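Local coordinates for putative cytoplasmic protein (Salmonella enterica subsp. enterica serovar Typhimurium, PDB 4IQN) that is of unknown function but belongs to the DUF5066 family, a mixed helix-and-strand protein, probably cytoplasmic and probably monomeric, at residues R36-R41 / V86-S91; F159-S164 / M198-D203. All coordinates share one frame; numbering follows the deposited sequence.

Contact 1: residues R36-R41 / V86-S91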
loop_
_atom_site.group_PDB
_atom_site.type_symbol
_atom_site.label_atom_id
_atom_site.label_comp_id
_atom_site.label_asym_id
_atom_site.label_seq_id
_atom_site.Cartn_x
_atom_site.Cartn_y
_atom_site.Cartn_z
ATOM N N ARG C 36 -0.894 8.922 12.719
ATOM C CA ARG C 36 -0.024 7.804 12.983
ATOM C C ARG C 36 -0.617 6.589 12.232
ATOM O O ARG C 36 -1.817 6.518 11.969
ATOM C CB ARG C 36 -0.010 7.452 14.468
ATOM C CG ARG C 36 0.355 8.553 15.458
ATOM C CD ARG C 36 1.835 8.770 15.560
ATOM N NE ARG C 36 2.529 7.648 16.185
ATOM C CZ ARG C 36 3.846 7.515 16.143
ATOM N NH1 ARG C 36 4.565 8.410 15.498
ATOM N NH2 ARG C 36 4.451 6.497 16.729
ATOM N N VAL C 37 0.221 5.615 11.910
ATOM C CA VAL C 37 -0.266 4.363 11.359
ATOM C C VAL C 37 -0.019 3.227 12.348
ATOM O O VAL C 37 0.989 3.200 13.025
ATOM C CB VAL C 37 0.311 4.081 9.965
ATOM C CG1 VAL C 37 1.825 4.103 9.981
ATOM C CG2 VAL C 37 -0.245 2.776 9.410
ATOM N N ARG C 38 -0.950 2.286 12.447
ATOM C CA ARG C 38 -0.706 1.115 13.260
ATOM C C ARG C 38 0.577 0.445 12.711
ATOM O O ARG C 38 0.768 0.396 11.489
ATOM C CB ARG C 38 -1.889 0.148 13.203
ATOM C CG ARG C 38 -3.055 0.566 14.089
ATOM C CD ARG C 38 -2.737 0.333 15.565
ATOM N NE ARG C 38 -3.889 0.626 16.412
ATOM C CZ ARG C 38 -4.900 -0.208 16.655
ATOM N NH1 ARG C 38 -4.920 -1.413 16.131
ATOM N NH2 ARG C 38 -5.925 0.168 17.445
ATOM N N LYS C 39 1.416 -0.069 13.600
ATOM C CA LYS C 39 2.682 -0.729 13.164
ATOM C C LYS C 39 2.435 -2.155 12.720
ATOM O O LYS C 39 3.160 -2.677 11.836
ATOM C CB LYS C 39 3.758 -0.718 14.251
ATOM C CG LYS C 39 5.136 -1.208 13.757
ATOM C CD LYS C 39 6.296 -0.792 14.610
ATOM C CE LYS C 39 7.611 -1.354 14.032
ATOM N NZ LYS C 39 8.791 -0.839 14.765
ATOM N N TYR C 40 1.434 -2.798 13.314
ATOM C CA TYR C 40 1.218 -4.212 13.108
ATOM C C TYR C 40 -0.136 -4.501 12.502
ATOM O O TYR C 40 -1.078 -3.703 12.598
ATOM C CB TYR C 40 1.398 -5.000 14.420
ATOM C CG TYR C 40 2.784 -4.902 14.932
ATOM C CD1 TYR C 40 3.807 -5.616 14.339
ATOM C CD2 TYR C 40 3.112 -4.014 15.984
ATOM C CE1 TYR C 40 5.112 -5.484 14.796
ATOM C CE2 TYR C 40 4.408 -3.898 16.455
ATOM C CZ TYR C 40 5.400 -4.632 15.854
ATOM O OH TYR C 40 6.686 -4.511 16.309
ATOM N N ARG C 41 -0.210 -5.663 11.867
ATOM C CA ARG C 41 -1.423 -6.180 11.278
ATOM C C ARG C 41 -2.541 -6.447 12.305
ATOM O O ARG C 41 -3.745 -6.217 12.019
ATOM C CB ARG C 41 -1.032 -7.479 10.536
ATOM C CG ARG C 41 -2.083 -8.194 9.701
ATOM C CD ARG C 41 -2.172 -7.827 8.234
ATOM N NE ARG C 41 -0.892 -7.511 7.640
ATOM C CZ ARG C 41 -0.133 -8.326 6.889
ATOM N NH1 ARG C 41 -0.518 -9.534 6.561
ATOM N NH2 ARG C 41 1.036 -7.884 6.469
ATOM N N VAL C 86 -5.470 7.754 13.952
ATOM C CA VAL C 86 -4.687 6.517 13.736
ATOM C C VAL C 86 -5.214 5.784 12.507
ATOM O O VAL C 86 -6.424 5.548 12.374
ATOM C CB VAL C 86 -4.734 5.557 14.953
ATOM C CG1 VAL C 86 -4.038 4.239 14.615
ATOM C CG2 VAL C 86 -4.089 6.192 16.166
ATOM N N ILE C 87 -4.309 5.451 11.591
ATOM C CA ILE C 87 -4.657 4.642 10.423
ATOM C C ILE C 87 -4.552 3.185 10.834
ATOM O O ILE C 87 -3.455 2.662 11.111
ATOM C CB ILE C 87 -3.718 4.924 9.237
ATOM C CG1 ILE C 87 -3.650 6.428 8.968
ATOM C CG2 ILE C 87 -4.188 4.172 7.991
ATOM C CD1 ILE C 87 -2.699 6.828 7.881
ATOM N N HIS C 88 -5.694 2.519 10.870
ATOM C CA HIS C 88 -5.719 1.129 11.174
ATOM C C HIS C 88 -5.235 0.314 9.976
ATOM O O HIS C 88 -5.298 0.780 8.823
ATOM C CB HIS C 88 -7.110 0.708 11.588
ATOM C CG HIS C 88 -7.533 1.285 12.910
ATOM N ND1 HIS C 88 -7.763 0.510 14.023
ATOM C CD2 HIS C 88 -7.674 2.573 13.310
ATOM C CE1 HIS C 88 -8.094 1.297 15.047
ATOM N NE2 HIS C 88 -8.041 2.554 14.638
ATOM N N SER C 89 -4.774 -0.898 10.253
ATOM C CA SER C 89 -4.218 -1.714 9.176
ATOM C C SER C 89 -5.325 -2.229 8.292
ATOM O O SER C 89 -6.448 -2.466 8.746
ATOM C CB SER C 89 -3.429 -2.888 9.722
ATOM O OG SER C 89 -2.878 -3.673 8.662
ATOM N N TYR C 90 -4.975 -2.455 7.024
ATOM C CA TYR C 90 -5.813 -3.193 6.100
ATOM C C TYR C 90 -5.456 -4.675 6.254
ATOM O O TYR C 90 -4.354 -5.011 6.672
ATOM C CB TYR C 90 -5.486 -2.734 4.688
ATOM C CG TYR C 90 -6.482 -3.063 3.633
ATOM C CD1 TYR C 90 -7.545 -2.168 3.326
ATOM C CD2 TYR C 90 -6.387 -4.246 2.927
ATOM C CE1 TYR C 90 -8.447 -2.472 2.335
ATOM C CE2 TYR C 90 -7.315 -4.575 1.932
ATOM C CZ TYR C 90 -8.321 -3.684 1.628
ATOM O OH TYR C 90 -9.197 -3.967 0.626
ATOM N N SER C 91 -6.397 -5.559 5.954
ATOM C CA SER C 91 -6.106 -6.985 6.012
ATOM C C SER C 91 -6.200 -7.636 4.639
ATOM O O SER C 91 -7.046 -7.281 3.829
ATOM C CB SER C 91 -7.000 -7.671 7.038
ATOM O OG SER C 91 -8.156 -8.196 6.433
HETATM O O HOH W 1 -5.397 -6.249 9.740
#
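Arg36 and Val37 pair in parallel with Val86 and Ile87, and the two chains run within 31° of each other over the contact. The register is fixed by two nearly straight bonds that both involve Ile87: Ile87 N donates to Arg36 O (2.7 Å), and Ile87 O accepts from Arg38 N (2.9 Å). Together they join strand 36-38, central in a three-stranded mixed sheet, to the outer strand 86-87.

On one face Val37 meets Ile87, Val37 CG2 lying 4.1 Å from Ile87 CB, and Val37 also packs on Ile126 of strand 124-128. Beyond the paired residues, Arg38 CG lies anti to its own carbonyl carbon (chi1 -79°), which sets it against Val86 CG1 (3.8 Å); a bend at chi2 then turns the rest of the chain so that the guanidinium lies alongside the His88 ring. The two planes are 49° apart, too inclined for a flat stack; His88 CE1 comes over one guanidinium face, 3.4 Å from Arg38 NH2. Each group has a polar partner elsewhere, Pro43 O for Arg38 NH1 and Asp82 for His88 NE2. Farther along, Ser89 CB sits 3.8 Å from Tyr40 O, and a water donates to Arg41 O (2.8 Å) and weakly to Tyr90 O.

Backbone bonding therefore sets the strand alignment, while the Arg38–His88 approach is chiefly van der Waals, with nearby Asp82 probably easing the cost of bringing the cation close to the imidazole.

Contact 2: residues F159-S164 / M198-D203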
loop_
_atom_site.group_PDB
_atom_site.type_symbol
_atom_site.label_atom_id
_atom_site.label_comp_id
_atom_site.label_asym_id
_atom_site.label_seq_id
_atom_site.Cartn_x
_atom_site.Cartn_y
_atom_site.Cartn_z
ATOM N N PHE C 159 1.727 -13.041 -2.679
ATOM C CA PHE C 159 1.996 -11.787 -1.976
ATOM C C PHE C 159 3.503 -11.572 -2.065
ATOM O O PHE C 159 4.275 -12.482 -1.705
ATOM C CB PHE C 159 1.562 -11.917 -0.525
ATOM C CG PHE C 159 1.654 -10.653 0.270
ATOM C CD1 PHE C 159 2.863 -10.164 0.701
ATOM C CD2 PHE C 159 0.514 -9.976 0.626
ATOM C CE1 PHE C 159 2.954 -8.976 1.414
ATOM C CE2 PHE C 159 0.600 -8.825 1.378
ATOM C CZ PHE C 159 1.796 -8.319 1.768
ATOM N N TRP C 160 3.926 -10.420 -2.543
ATOM C CA TRP C 160 5.369 -10.169 -2.731
ATOM C C TRP C 160 5.759 -8.718 -2.553
ATOM O O TRP C 160 4.956 -7.819 -2.755
ATOM C CB TRP C 160 5.860 -10.727 -4.095
ATOM C CG TRP C 160 5.315 -9.984 -5.298
ATOM C CD1 TRP C 160 5.937 -8.988 -5.991
ATOM C CD2 TRP C 160 4.016 -10.136 -5.913
ATOM N NE1 TRP C 160 5.133 -8.512 -6.983
ATOM C CE2 TRP C 160 3.955 -9.205 -6.982
ATOM C CE3 TRP C 160 2.927 -10.979 -5.690
ATOM C CZ2 TRP C 160 2.829 -9.086 -7.818
ATOM C CZ3 TRP C 160 1.809 -10.875 -6.538
ATOM C CH2 TRP C 160 1.760 -9.924 -7.560
ATOM N N LEU C 161 6.999 -8.491 -2.173
ATOM C CA LEU C 161 7.528 -7.153 -2.108
ATOM C C LEU C 161 7.812 -6.667 -3.523
ATOM O O LEU C 161 8.409 -7.371 -4.326
ATOM C CB LEU C 161 8.751 -7.058 -1.218
ATOM C CG LEU C 161 8.832 -5.800 -0.376
ATOM C CD1 LEU C 161 7.635 -5.614 0.570
ATOM C CD2 LEU C 161 10.112 -5.763 0.457
ATOM N N ALA C 162 7.348 -5.477 -3.841
ATOM C CA ALA C 162 7.394 -4.967 -5.195
ATOM C C ALA C 162 8.194 -3.657 -5.319
ATOM O O ALA C 162 9.409 -3.655 -5.126
ATOM C CB ALA C 162 5.974 -4.823 -5.712
ATOM N N GLU C 163 7.549 -2.531 -5.625
ATOM C CA GLU C 163 8.277 -1.262 -5.763
ATOM C C GLU C 163 9.012 -0.863 -4.446
ATOM O O GLU C 163 8.626 -1.311 -3.356
ATOM C CB GLU C 163 7.339 -0.146 -6.191
ATOM C CG GLU C 163 6.846 -0.220 -7.633
ATOM C CD GLU C 163 5.612 -1.050 -7.847
ATOM O OE1 GLU C 163 5.229 -1.864 -6.985
ATOM O OE2 GLU C 163 5.034 -0.897 -8.937
ATOM N N SER C 164 10.068 -0.074 -4.590
ATOM C CA SER C 164 10.898 0.336 -3.489
ATOM C C SER C 164 10.133 1.206 -2.520
ATOM O O SER C 164 10.388 1.163 -1.349
ATOM C CB SER C 164 12.142 1.091 -3.954
ATOM O OG SER C 164 11.855 2.239 -4.737
HETATM N N MSE C 198 17.442 -4.643 -1.065
HETATM C CA MSE C 198 17.723 -4.350 0.345
HETATM C C MSE C 198 16.488 -4.522 1.203
HETATM O O MSE C 198 16.552 -5.121 2.279
HETATM C CB MSE C 198 18.269 -2.904 0.481
HETATM C CG MSE C 198 19.704 -2.755 -0.064
HETATM SE SE MSE C 198 20.247 -0.870 0.034
HETATM C CE MSE C 198 20.030 -0.028 -1.689
ATOM N N ASN C 199 15.356 -3.989 0.745
ATOM C CA ASN C 199 14.076 -4.175 1.467
ATOM C C ASN C 199 13.662 -5.675 1.572
ATOM O O ASN C 199 13.239 -6.166 2.616
ATOM C CB ASN C 199 12.950 -3.388 0.793
ATOM C CG ASN C 199 13.132 -1.882 0.854
ATOM O OD1 ASN C 199 13.975 -1.338 1.597
ATOM N ND2 ASN C 199 12.350 -1.189 0.044
ATOM N N GLU C 200 13.818 -6.409 0.475
ATOM C CA GLU C 200 13.432 -7.798 0.447
ATOM C C GLU C 200 14.250 -8.624 1.469
ATOM O O GLU C 200 13.719 -9.501 2.170
ATOM C CB GLU C 200 13.633 -8.363 -0.950
ATOM C CG GLU C 200 12.656 -7.831 -1.973
ATOM C CD GLU C 200 13.095 -8.112 -3.396
ATOM O OE1 GLU C 200 13.887 -9.062 -3.608
ATOM O OE2 GLU C 200 12.656 -7.381 -4.291
ATOM N N GLN C 201 15.544 -8.326 1.542
ATOM C CA GLN C 201 16.433 -8.977 2.478
ATOM C C GLN C 201 16.145 -8.553 3.932
ATOM O O GLN C 201 16.060 -9.390 4.818
ATOM C CB GLN C 201 17.889 -8.714 2.078
ATOM C CG GLN C 201 18.252 -9.412 0.767
ATOM C CD GLN C 201 17.990 -10.888 0.817
ATOM O OE1 GLN C 201 18.588 -11.635 1.624
ATOM N NE2 GLN C 201 17.073 -11.333 -0.024
ATOM N N ARG C 202 15.949 -7.264 4.144
ATOM C CA ARG C 202 15.634 -6.721 5.476
ATOM C C ARG C 202 14.330 -7.322 6.021
ATOM O O ARG C 202 14.246 -7.737 7.171
ATOM C CB ARG C 202 15.515 -5.205 5.417
ATOM C CG ARG C 202 15.219 -4.586 6.772
ATOM C CD ARG C 202 14.813 -3.145 6.654
ATOM N NE ARG C 202 13.535 -3.042 5.968
ATOM C CZ ARG C 202 13.143 -2.036 5.206
ATOM N NH1 ARG C 202 13.864 -0.948 5.095
ATOM N NH2 ARG C 202 11.981 -2.110 4.581
ATOM N N ASP C 203 13.334 -7.415 5.159
ATOM C CA ASP C 203 12.000 -7.853 5.572
ATOM C C ASP C 203 11.667 -9.330 5.259
ATOM O O ASP C 203 10.516 -9.767 5.405
ATOM C CB ASP C 203 10.951 -6.940 4.955
ATOM C CG ASP C 203 11.062 -5.485 5.380
ATOM O OD1 ASP C 203 11.732 -5.170 6.388
ATOM O OD2 ASP C 203 10.456 -4.629 4.679
HETATM O O HOH W 2 11.043 -5.097 -3.177
HETATM O O HOH W 3 10.663 -2.772 -1.843
HETATM O O HOH W 4 11.759 1.701 0.938
#
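Asn199 ND2 donates to two waters that reach the chain after Leu161: one, 3.0 Å from Asn199 ND2, donates to Glu163 O, and the other, 3.1 Å from ND2, lies within hydrogen-bonding distance of Ser164 O (2.7 Å). Here helix 195-202 packs against the edge strand 158-161 of the four-stranded antiparallel sheet and the turn after it. The amide is held at its other end too, since Asn199 OD1 is hydrogen-bonded to Gln195 one helical turn earlier. Asn199 CG lies anti to the carbonyl carbon (chi1 -66°), directing the carboxamide past Leu161 toward the carbonyls of the turn.

The apolar part is carried by Leu161. Leu161 CD2 touches Asn199 CB at 3.7 Å, the two side chains crossing at about a right angle, while Leu161 CB faces Glu200 CG at 4.1 Å. Leu161 also packs on Tyr139 of strand 135-140, so this edge-strand side chain touches both the helix and an inner strand of the sheet.

At the helix's C-terminal end Arg202 NE and NH2 each bond one carboxylate oxygen of Asp203, and Asp203 OD2 is bound by Thr141 as well. Arg202 NE to Asp203 OD1 is 2.8 Å; this bond lies in the guanidinium plane but meets the oxygen from above the carboxylate plane, 43° out of it.

From the N terminus, the chain enters strand 36-38 and returns as strand 86-87, so contact 1 closes a loop that includes strand 48-49, the other neighbour of strand 36-38. Farther along the chain come the four strands of the antiparallel sheet, from 124-128 to 158-161; contact 2 then closes a second loop through helix 166-174 when helix 195-202 comes back to the strand end. The loops follow in series, neither nested nor crossed. The centres of contact 1 and contact 2 are about 19 Å apart; the nearest atoms of contact 1 and contact 2 are about 5 Å apart, without touching. The antiparallel sheet relates them: strand 124-128, at one edge, lies against contact 1, while strand 158-161, at the other, belongs to contact 2.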